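Long-range contacts in 6-pyruvoyl tetrahydrobiopterin synthase (Plasmodium vivax, PDB 3LX3), which is a zinc-binding member of the 6-pyruvoyl tetrahydropterin synthase family that assembles from six identical chains: residues N33-I38 with H87-P92; G42-L47 with D113-S118; Y67-S72 with R157-M162. All coordinates share one frame; numbering follows the deposited sequence. Where two conformers were deposited one is given.

Interaction 1. Residues N33-I38 with H87-P92. With ZN (zinc ion), chain B.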
loop_
_atom_site.group_PDB
_atom_site.type_symbol
_atom_site.label_atom_id
_atom_site.label_comp_id
_atom_site.label_asym_id
_atom_site.label_seq_id
_atom_site.Cartn_x
_atom_site.Cartn_y
_atom_site.Cartn_z
ATOM N N ASN A 33 14.813 -7.531 -10.377
ATOM C CA ASN A 33 15.653 -7.386 -9.237
ATOM C C ASN A 33 17.095 -7.501 -9.679
ATOM O O ASN A 33 17.548 -8.568 -10.106
ATOM C CB ASN A 33 15.289 -8.485 -8.249
ATOM C CG ASN A 33 13.811 -8.400 -7.781
ATOM O OD1 ASN A 33 13.084 -7.437 -8.052
ATOM N ND2 ASN A 33 13.360 -9.474 -7.157
ATOM N N CYS A 34 17.772 -6.351 -9.681
ATOM C CA CYS A 34 19.025 -6.188 -10.390
ATOM C C CYS A 34 20.069 -5.456 -9.561
ATOM O O CYS A 34 19.737 -4.652 -8.670
ATOM C CB CYS A 34 18.834 -5.395 -11.697
ATOM S SG CYS A 34 17.915 -6.321 -12.943
ATOM N N ALA A 35 21.332 -5.709 -9.906
ATOM C CA ALA A 35 22.440 -4.957 -9.379
ATOM C C ALA A 35 22.841 -3.857 -10.385
ATOM O O ALA A 35 22.666 -4.013 -11.594
ATOM C CB ALA A 35 23.627 -5.889 -9.116
ATOM N N HIS A 36 23.386 -2.748 -9.878
ATOM C CA HIS A 36 23.853 -1.678 -10.735
ATOM C C HIS A 36 24.784 -0.764 -9.948
ATOM O O HIS A 36 24.876 -0.872 -8.735
ATOM C CB HIS A 36 22.665 -0.905 -11.356
ATOM C CG HIS A 36 22.182 0.267 -10.558
ATOM N ND1 HIS A 36 22.054 1.520 -11.124
ATOM C CD2 HIS A 36 21.745 0.376 -9.283
ATOM C CE1 HIS A 36 21.568 2.352 -10.213
ATOM N NE2 HIS A 36 21.387 1.695 -9.077
ATOM N N PHE A 37 25.369 0.187 -10.649
ATOM C CA PHE A 37 25.881 1.396 -10.003
ATOM C C PHE A 37 25.891 2.514 -11.042
ATOM O O PHE A 37 26.253 2.316 -12.216
ATOM C CB PHE A 37 27.273 1.182 -9.318
ATOM C CG PHE A 37 28.405 0.815 -10.248
ATOM C CD1 PHE A 37 29.181 1.787 -10.863
ATOM C CD2 PHE A 37 28.747 -0.516 -10.415
ATOM C CE1 PHE A 37 30.263 1.435 -11.655
ATOM C CE2 PHE A 37 29.793 -0.869 -11.218
ATOM C CZ PHE A 37 30.541 0.108 -11.844
ATOM N N ILE A 38 25.564 3.714 -10.581
ATOM C CA ILE A 38 25.648 4.942 -11.390
ATOM C C ILE A 38 27.096 5.393 -11.497
ATOM O O ILE A 38 27.820 5.417 -10.497
ATOM C CB ILE A 38 24.859 6.095 -10.710
ATOM C CG1 ILE A 38 23.363 5.775 -10.641
ATOM C CG2 ILE A 38 25.141 7.456 -11.423
ATOM C CD1 ILE A 38 22.665 5.598 -11.960
ATOM N N HIS A 87 17.333 -10.365 -12.288
ATOM C CA HIS A 87 18.353 -11.270 -11.743
ATOM C C HIS A 87 19.674 -11.137 -12.465
ATOM O O HIS A 87 20.372 -12.089 -12.702
ATOM C CB HIS A 87 17.937 -12.741 -11.685
ATOM C CG HIS A 87 17.536 -13.162 -10.323
ATOM N ND1 HIS A 87 18.237 -14.088 -9.583
ATOM C CD2 HIS A 87 16.537 -12.709 -9.531
ATOM C CE1 HIS A 87 17.654 -14.223 -8.408
ATOM N NE2 HIS A 87 16.624 -13.401 -8.349
ATOM N N HIS A 88 20.046 -9.924 -12.793
ATOM C CA HIS A 88 21.348 -9.624 -13.381
ATOM C C HIS A 88 21.899 -8.306 -12.898
ATOM O O HIS A 88 21.195 -7.462 -12.310
ATOM C CB HIS A 88 21.218 -9.441 -14.916
ATOM C CG HIS A 88 20.802 -10.652 -15.635
ATOM N ND1 HIS A 88 19.482 -10.901 -15.931
ATOM C CD2 HIS A 88 21.509 -11.690 -16.128
ATOM C CE1 HIS A 88 19.393 -12.044 -16.588
ATOM N NE2 HIS A 88 20.608 -12.547 -16.730
ATOM N N PHE A 89 23.176 -8.091 -13.197
ATOM C CA PHE A 89 23.798 -6.793 -13.157
ATOM C C PHE A 89 23.477 -6.027 -14.446
ATOM O O PHE A 89 23.716 -6.568 -15.543
ATOM C CB PHE A 89 25.324 -6.888 -12.955
ATOM C CG PHE A 89 26.033 -5.570 -13.027
ATOM C CD1 PHE A 89 26.109 -4.744 -11.941
ATOM C CD2 PHE A 89 26.684 -5.161 -14.199
ATOM C CE1 PHE A 89 26.751 -3.569 -12.000
ATOM C CE2 PHE A 89 27.341 -3.975 -14.267
ATOM C CZ PHE A 89 27.377 -3.159 -13.187
ATOM N N ILE A 90 22.983 -4.796 -14.331
ATOM C CA ILE A 90 22.687 -3.968 -15.489
ATOM C C ILE A 90 23.938 -3.260 -15.953
ATOM O O ILE A 90 24.485 -2.410 -15.246
ATOM C CB ILE A 90 21.586 -2.953 -15.176
ATOM C CG1 ILE A 90 20.281 -3.702 -14.850
ATOM C CG2 ILE A 90 21.401 -2.003 -16.355
ATOM C CD1 ILE A 90 19.214 -2.766 -14.267
ATOM N N LEU A 91 24.404 -3.609 -17.153
ATOM C CA LEU A 91 25.679 -3.108 -17.678
ATOM C C LEU A 91 25.383 -2.079 -18.770
ATOM O O LEU A 91 24.907 -2.444 -19.842
ATOM C CB LEU A 91 26.536 -4.254 -18.221
ATOM C CG LEU A 91 27.938 -3.933 -18.704
ATOM C CD1 LEU A 91 28.743 -3.264 -17.689
ATOM C CD2 LEU A 91 28.600 -5.275 -19.160
ATOM N N PRO A 92 25.667 -0.795 -18.488
ATOM C CA PRO A 92 25.420 0.231 -19.491
ATOM C C PRO A 92 26.517 0.272 -20.490
ATOM O O PRO A 92 27.562 0.903 -20.228
ATOM C CB PRO A 92 25.361 1.517 -18.637
ATOM C CG PRO A 92 26.155 1.267 -17.501
ATOM C CD PRO A 92 26.146 -0.213 -17.224
HETATM ZN ZN ZN B . 20.720 2.622 -7.306
HETATM O O HOH W 1 14.712 -12.054 -7.175
HETATM O O HOH W 2 25.185 -0.277 -13.674
HETATM O O HOH W 3 21.801 4.301 -7.772
HETATM O O HOH W 4 20.118 3.927 -5.664
#
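Ala35 is tied to the 87-92 segment through both of its backbone polar atoms: its N donates to His88 O at 3.0 Å, and its O accepts from Ile90 N at 2.9 Å. Asn33 O adds a third bond, from His87 N. Between these, the CA-H of Phe89 also points at Ala35 O. The Phe89 ring, with CG anti to its backbone N (chi1 175°), reaches along Ala35, His36 and Phe37. Its CD1 is 3.9 Å from Ala35 CB, its CE1 meets His36 CA, and its CZ approaches Phe37 CE2, the two rings being inclined at 43°. Ile90 sends CD1 to Cys34 CB, 3.7 Å away. This is a single parallel bridge between strands that diverge at 48°; it fastens the small parallel sheet of 89-92 and 124-127 to strand 20-40 of the main antiparallel sheet. Past the bridge, one water takes over, accepting from Phe37 N at 3.1 Å and donating to Ile90 O at 2.7 Å. Near the other end a second water joins Asn33 ND2 to the in-plane edge of the His87 ring at NE2. His36 carries its ring away from Ile90 and binds zinc through NE2 at 2.1 Å; His48, His50 and two waters are the other ligands, while ND1 is held by Ser132. The His87 ring stacks on His48 of a second subunit.

Interaction 2. Residues G42-L47 with D113-S118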
loop_
_atom_site.group_PDB
_atom_site.type_symbol
_atom_site.label_atom_id
_atom_site.label_comp_id
_atom_site.label_asym_id
_atom_site.label_seq_id
_atom_site.Cartn_x
_atom_site.Cartn_y
_atom_site.Cartn_z
ATOM N N GLY A 42 33.018 12.589 -12.949
ATOM C CA GLY A 42 33.243 13.005 -11.573
ATOM C C GLY A 42 32.516 12.268 -10.459
ATOM O O GLY A 42 32.617 12.661 -9.300
ATOM N N PHE A 43 31.771 11.207 -10.785
ATOM C CA PHE A 43 30.974 10.498 -9.792
ATOM C C PHE A 43 30.891 9.009 -10.100
ATOM O O PHE A 43 30.598 8.629 -11.230
ATOM C CB PHE A 43 29.558 11.067 -9.750
ATOM C CG PHE A 43 28.657 10.377 -8.758
ATOM C CD1 PHE A 43 28.780 10.623 -7.400
ATOM C CD2 PHE A 43 27.692 9.468 -9.185
ATOM C CE1 PHE A 43 27.943 9.967 -6.485
ATOM C CE2 PHE A 43 26.869 8.820 -8.277
ATOM C CZ PHE A 43 26.990 9.069 -6.937
ATOM N N ARG A 44 31.115 8.186 -9.076
ATOM C CA ARG A 44 30.991 6.732 -9.164
ATOM C C ARG A 44 30.318 6.426 -7.810
ATOM O O ARG A 44 30.619 7.060 -6.784
ATOM C CB ARG A 44 32.389 6.084 -9.254
ATOM C CG ARG A 44 32.536 4.617 -9.818
ATOM C CD ARG A 44 32.655 3.500 -8.743
ATOM N NE ARG A 44 33.731 3.682 -7.755
ATOM C CZ ARG A 44 33.824 2.982 -6.628
ATOM N NH1 ARG A 44 32.918 2.049 -6.336
ATOM N NH2 ARG A 44 34.809 3.211 -5.775
ATOM N N GLU A 45 29.379 5.520 -7.800
ATOM C CA GLU A 45 28.912 4.989 -6.515
ATOM C C GLU A 45 29.214 3.530 -6.400
ATOM O O GLU A 45 29.621 2.897 -7.379
ATOM C CB GLU A 45 27.447 5.229 -6.366
ATOM C CG GLU A 45 26.627 4.403 -7.221
ATOM C CD GLU A 45 25.145 4.763 -7.171
ATOM O OE1 GLU A 45 24.687 5.430 -6.217
ATOM O OE2 GLU A 45 24.429 4.316 -8.071
ATOM N N THR A 46 29.025 3.015 -5.191
ATOM C CA THR A 46 29.285 1.615 -4.888
ATOM C C THR A 46 28.240 0.724 -5.500
ATOM O O THR A 46 27.063 1.108 -5.682
ATOM C CB THR A 46 29.415 1.386 -3.394
ATOM O OG1 THR A 46 28.283 1.906 -2.709
ATOM C CG2 THR A 46 30.690 2.047 -2.838
ATOM N N LEU A 47 28.642 -0.510 -5.795
ATOM C CA LEU A 47 27.730 -1.557 -6.244
ATOM C C LEU A 47 26.613 -1.822 -5.255
ATOM O O LEU A 47 26.846 -2.002 -4.067
ATOM C CB LEU A 47 28.532 -2.859 -6.462
ATOM C CG LEU A 47 27.752 -4.082 -6.936
ATOM C CD1 LEU A 47 27.248 -3.895 -8.337
ATOM C CD2 LEU A 47 28.680 -5.315 -6.872
ATOM N N ASP A 113 38.109 6.332 -11.300
ATOM C CA ASP A 113 38.883 6.367 -10.057
ATOM C C ASP A 113 39.775 5.101 -9.917
ATOM O O ASP A 113 40.346 4.836 -8.840
ATOM C CB ASP A 113 37.955 6.573 -8.847
ATOM C CG ASP A 113 37.006 5.399 -8.611
ATOM O OD1 ASP A 113 37.102 4.400 -9.354
ATOM O OD2 ASP A 113 36.159 5.497 -7.690
ATOM N N ASN A 114 39.868 4.344 -11.017
ATOM C CA ASN A 114 40.634 3.089 -11.152
ATOM C C ASN A 114 40.067 1.900 -10.384
ATOM O O ASN A 114 40.689 0.829 -10.412
ATOM C CB ASN A 114 42.147 3.297 -10.914
ATOM C CG ASN A 114 42.830 3.854 -12.170
ATOM O OD1 ASN A 114 43.171 5.028 -12.234
ATOM N ND2 ASN A 114 42.953 3.010 -13.201
ATOM N N SER A 115 38.853 2.044 -9.827
ATOM C CA SER A 115 38.139 0.906 -9.205
ATOM C C SER A 115 37.889 -0.133 -10.281
ATOM O O SER A 115 37.604 0.224 -11.414
ATOM C CB SER A 115 36.811 1.337 -8.637
ATOM O OG SER A 115 37.027 2.175 -7.498
ATOM N N GLU A 116 37.970 -1.397 -9.917
ATOM C CA GLU A 116 37.796 -2.511 -10.853
ATOM C C GLU A 116 36.742 -3.477 -10.329
ATOM O O GLU A 116 36.716 -3.835 -9.129
ATOM C CB GLU A 116 39.113 -3.283 -11.073
ATOM C CG GLU A 116 40.208 -2.549 -11.859
ATOM C CD GLU A 116 41.442 -3.453 -12.083
ATOM O OE1 GLU A 116 41.370 -4.652 -11.766
ATOM O OE2 GLU A 116 42.454 -2.946 -12.602
ATOM N N TYR A 117 35.894 -3.956 -11.258
ATOM C CA TYR A 117 34.901 -4.997 -11.014
ATOM C C TYR A 117 35.083 -6.093 -12.032
ATOM O O TYR A 117 35.493 -5.829 -13.190
ATOM C CB TYR A 117 33.475 -4.407 -11.235
ATOM C CG TYR A 117 33.148 -3.268 -10.315
ATOM C CD1 TYR A 117 32.401 -3.451 -9.165
ATOM C CD2 TYR A 117 33.609 -2.002 -10.592
ATOM C CE1 TYR A 117 32.142 -2.388 -8.330
ATOM C CE2 TYR A 117 33.356 -0.950 -9.754
ATOM C CZ TYR A 117 32.620 -1.159 -8.601
ATOM O OH TYR A 117 32.392 -0.081 -7.753
ATOM N N SER A 118 34.680 -7.302 -11.696
ATOM C CA SER A 118 34.614 -8.357 -12.697
ATOM C C SER A 118 33.436 -9.268 -12.387
ATOM O O SER A 118 33.234 -9.660 -11.244
ATOM C CB SER A 118 35.893 -9.164 -12.686
ATOM O OG SER A 118 35.842 -10.143 -13.730
#
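Arg44 reaches from strand 43-44 to Asp113, Ser115 and Tyr117. Its CB points toward the 113-118 segment, and CG stands anti to the backbone N (chi1 -160°). Bends at chi2 and chi3 then swing the chain round, bringing CD to 3.7 Å from Tyr117 OH and turning the NE side of the guanidinium to Asp113. NE donates to Asp113 OD2 at 3.0 Å, and NH2 gives the same oxygen a longer bond of 3.3 Å. This is a side-on salt bridge that converges on a single oxygen. OD2 lies in the guanidinium plane and is met on its syn side, yet the two flat groups are turned 70° apart. The other oxygen, OD1, is occupied within its own segment: Ser115 N (3.0 Å) and Ser115 OG (2.9 Å) both reach it from the same face of the carboxylate. The bond from Ser115 N makes an Asx turn in the loop joining strands 106-111 and 116-120 of the three-stranded antiparallel sheet, and the turn probably helps to hold the carboxylate with OD2 facing Arg44. Ser115 OG sits over one face of the guanidinium, but its close approach to NH2 has too poor an angle for a hydrogen bond. NH1, at the far tip, comes to 2.6 Å from Tyr117 OH, near the plane of the tyrosine ring. Both atoms turn to Asp123 of a second subunit, NH1 by a salt bridge to one carboxylate oxygen and the hydroxyl by a hydrogen bond to the other, which probably helps to balance the arginine charge. Next to the hydroxyl-bearing carbon, Tyr117 CE1 lies 4.1 Å from Leu47 CB, and the ring stacks on Phe37 of its own chain.

Interaction 3. Residues Y67-S72 with R157-M162. With XTN (2-amino-1,5-dihydropteridine-4,6-dione), chain C.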
loop_
_atom_site.group_PDB
_atom_site.type_symbol
_atom_site.label_atom_id
_atom_site.label_comp_id
_atom_site.label_asym_id
_atom_site.label_seq_id
_atom_site.Cartn_x
_atom_site.Cartn_y
_atom_site.Cartn_z
ATOM N N TYR A 67 -12.751 -3.020 -25.274
ATOM C CA TYR A 67 -11.428 -2.703 -24.785
ATOM C C TYR A 67 -10.723 -1.671 -25.640
ATOM O O TYR A 67 -10.958 -1.631 -26.855
ATOM C CB TYR A 67 -10.524 -3.942 -24.855
ATOM C CG TYR A 67 -10.914 -5.174 -24.041
ATOM C CD1 TYR A 67 -11.797 -5.138 -22.975
ATOM C CD2 TYR A 67 -10.393 -6.405 -24.413
ATOM C CE1 TYR A 67 -12.096 -6.290 -22.270
ATOM C CE2 TYR A 67 -10.680 -7.552 -23.705
ATOM C CZ TYR A 67 -11.514 -7.487 -22.640
ATOM O OH TYR A 67 -11.775 -8.643 -21.949
ATOM N N VAL A 68 -9.830 -0.877 -25.033
ATOM C CA VAL A 68 -8.833 -0.177 -25.852
ATOM C C VAL A 68 -7.927 -1.253 -26.468
ATOM O O VAL A 68 -7.783 -1.354 -27.700
ATOM C CB VAL A 68 -8.033 0.871 -25.108
ATOM C CG1 VAL A 68 -6.990 1.491 -26.095
ATOM C CG2 VAL A 68 -8.991 1.966 -24.582
ATOM N N ILE A 69 -7.351 -2.056 -25.589
ATOM C CA ILE A 69 -6.468 -3.188 -25.929
ATOM C C ILE A 69 -6.548 -4.099 -24.687
ATOM O O ILE A 69 -6.703 -3.625 -23.546
ATOM C CB ILE A 69 -5.057 -2.719 -26.315
ATOM C CG1 ILE A 69 -4.144 -3.896 -26.646
ATOM C CG2 ILE A 69 -4.466 -1.877 -25.213
ATOM C CD1 ILE A 69 -2.814 -3.427 -27.244
ATOM N N ASP A 70 -6.542 -5.403 -24.896
ATOM C CA ASP A 70 -6.673 -6.371 -23.828
ATOM C C ASP A 70 -5.554 -6.224 -22.787
ATOM O O ASP A 70 -4.362 -6.364 -23.094
ATOM C CB ASP A 70 -6.631 -7.775 -24.461
ATOM C CG ASP A 70 -6.971 -8.883 -23.489
ATOM O OD1 ASP A 70 -6.998 -8.701 -22.270
ATOM O OD2 ASP A 70 -7.225 -9.995 -24.002
ATOM N N PHE A 71 -5.928 -5.968 -21.531
ATOM C CA PHE A 71 -4.958 -5.931 -20.428
ATOM C C PHE A 71 -4.041 -7.155 -20.411
ATOM O O PHE A 71 -2.860 -7.055 -20.026
ATOM C CB PHE A 71 -5.641 -5.886 -19.050
ATOM C CG PHE A 71 -6.260 -4.551 -18.646
ATOM C CD1 PHE A 71 -5.530 -3.370 -18.578
ATOM C CD2 PHE A 71 -7.573 -4.524 -18.205
ATOM C CE1 PHE A 71 -6.141 -2.180 -18.139
ATOM C CE2 PHE A 71 -8.157 -3.323 -17.766
ATOM C CZ PHE A 71 -7.426 -2.183 -17.748
ATOM N N SER A 72 -4.562 -8.340 -20.762
ATOM C CA SER A 72 -3.731 -9.561 -20.648
ATOM C C SER A 72 -2.505 -9.530 -21.578
ATOM O O SER A 72 -1.444 -10.033 -21.235
ATOM C CB SER A 72 -4.571 -10.800 -20.951
ATOM O OG SER A 72 -5.674 -10.888 -20.059
ATOM N N ARG A 157 -5.314 -1.113 -32.803
ATOM C CA ARG A 157 -6.171 -0.917 -31.618
ATOM C C ARG A 157 -6.485 0.551 -31.301
ATOM O O ARG A 157 -7.198 0.848 -30.372
ATOM C CB ARG A 157 -5.527 -1.567 -30.389
ATOM C CG ARG A 157 -5.383 -3.095 -30.500
ATOM C CD ARG A 157 -6.725 -3.827 -30.656
ATOM N NE ARG A 157 -7.679 -3.484 -29.618
ATOM C CZ ARG A 157 -8.834 -4.138 -29.417
ATOM N NH1 ARG A 157 -9.160 -5.212 -30.150
ATOM N NH2 ARG A 157 -9.648 -3.750 -28.476
ATOM N N SER A 158 -5.928 1.457 -32.113
ATOM C CA SER A 158 -6.097 2.916 -31.987
ATOM C C SER A 158 -5.207 3.568 -30.933
ATOM O O SER A 158 -5.382 4.740 -30.607
ATOM C CB SER A 158 -7.543 3.355 -31.794
ATOM O OG SER A 158 -7.991 3.259 -30.485
ATOM N N VAL A 159 -4.254 2.820 -30.386
ATOM C CA VAL A 159 -3.386 3.354 -29.350
ATOM C C VAL A 159 -2.526 4.461 -29.952
ATOM O O VAL A 159 -1.936 4.268 -31.003
ATOM C CB VAL A 159 -2.513 2.259 -28.725
ATOM C CG1 VAL A 159 -1.500 2.858 -27.713
ATOM C CG2 VAL A 159 -3.408 1.259 -27.993
ATOM N N ASN A 160 -2.512 5.625 -29.304
ATOM C CA ASN A 160 -1.679 6.741 -29.761
ATOM C C ASN A 160 -0.683 7.317 -28.748
ATOM O O ASN A 160 -0.032 8.335 -29.002
ATOM C CB ASN A 160 -2.505 7.854 -30.375
ATOM C CG ASN A 160 -3.326 8.618 -29.381
ATOM O OD1 ASN A 160 -3.313 8.370 -28.200
ATOM N ND2 ASN A 160 -4.011 9.634 -29.883
ATOM N N TYR A 161 -0.556 6.633 -27.612
ATOM C CA TYR A 161 0.305 7.108 -26.537
ATOM C C TYR A 161 0.717 5.939 -25.673
ATOM O O TYR A 161 -0.128 5.133 -25.268
ATOM C CB TYR A 161 -0.471 8.100 -25.690
ATOM C CG TYR A 161 0.282 8.709 -24.534
ATOM C CD1 TYR A 161 1.101 9.824 -24.721
ATOM C CD2 TYR A 161 0.148 8.203 -23.263
ATOM C CE1 TYR A 161 1.786 10.393 -23.624
ATOM C CE2 TYR A 161 0.832 8.766 -22.169
ATOM C CZ TYR A 161 1.623 9.864 -22.372
ATOM O OH TYR A 161 2.331 10.441 -21.346
ATOM N N MET A 162 2.036 5.841 -25.415
ATOM C CA MET A 162 2.619 4.782 -24.590
ATOM C C MET A 162 3.530 5.458 -23.583
ATOM O O MET A 162 4.266 6.378 -23.935
ATOM C CB MET A 162 3.450 3.820 -25.456
ATOM C CG MET A 162 2.582 2.994 -26.410
ATOM S SD MET A 162 1.783 1.656 -25.566
ATOM C CE MET A 162 3.183 0.588 -25.322
HETATM N N1 XTN C . -8.809 -5.734 -20.971
HETATM C C2 XTN C . -9.328 -4.490 -20.921
HETATM N N2 XTN C . -8.823 -3.503 -21.684
HETATM N N3 XTN C . -10.457 -4.213 -20.108
HETATM C C4 XTN C . -10.997 -5.145 -19.306
HETATM O O4 XTN C . -11.969 -4.827 -18.578
HETATM N N5 XTN C . -10.900 -7.429 -18.575
HETATM C C6 XTN C . -10.344 -8.675 -18.652
HETATM O O6 XTN C . -10.799 -9.587 -17.956
HETATM C C7 XTN C . -9.258 -8.917 -19.548
HETATM N N8 XTN C . -8.800 -7.901 -20.282
HETATM C C4A XTN C . -10.412 -6.413 -19.346
HETATM C C8A XTN C . -9.334 -6.680 -20.188
#
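Arg157 turns the NE/NH2 edge of its guanidinium to the backbone carbonyls of Tyr67 and Val68, joining two helix ends. Ser158, with its positive phi, closes helix 151-156 in a Schellman motif, and Asp70 is the N-cap of helix 71-85. Among the polar contacts, Arg157 NE donates to Val68 O at 2.9 Å, with an angle of 157° at the hydrogen. NH2 adds two weak bonds, to Tyr67 O at 3.0 Å and to Val68 O at 3.1 Å. Both oxygens lie near the guanidinium plane, which fixes its rotation; the bends at chi2 (-61°) and chi3 bring this edge to the two carbonyls. A salt bridge from NH2 to Asp65 OD1 probably helps to balance the charge, and the same oxygen accepts from Tyr67 N, so one carboxylate oxygen links the arginine to the start of the loop.

The apolar contacts involve Val68, Ile69, Val159 and the aliphatic part of Arg157. Val159 CG2 meets Val68 CG1 at 4.1 Å, the two side chains crossing at about a right angle, and also touches Ile69 CG2. Ile69 CG1 packs obliquely against Arg157 CG. Leu154 of helix 151-156 extends this cluster.

The loop so held lines the pocket of 2-amino-1,5-dihydropteridine-4,6-dione at a subunit interface. The ligand lies between two rings: Tyr67 covers one side, its CD1 3.3 Å from ligand C2, and the face of Phe71 lies on the other, with ligand N2 over the rim of its ring. Ligand N2 donates to Ile69 O at 2.8 Å. Thr134 OG1 and Glu135 OE2 of another subunit also bond to the ligand. Asp70 OD1, 2.8 Å from ligand N8, is also the cap itself, accepting Ser72 N at 2.9 Å from above its carboxylate plane.

Interactions 1 and 2 are neighbours, their centres 13 Å apart, and they touch: Ile38 N approaches Glu45 OE2 at 2.8 Å. Interaction 3 lies across the centre of the chain, about 31 Å (centre to centre) from interaction 1 and about 42 Å from interaction 2. All three reach the main antiparallel sheet. Along the chain their segments alternate, in the order 33-38, 42-47, 67-72, 87-92, 113-118, 157-162. Helix 71-85 leads from interaction 3 to strand 89-92 of interaction 1. The zinc-binding His36 and ligand-binding loop 67-72 thus lie far apart in one subunit; the hexamer sets one copy's loop beside another's zinc site, where Tyr67 packs on Ile38 and Thr134 and Glu135 complete the pocket.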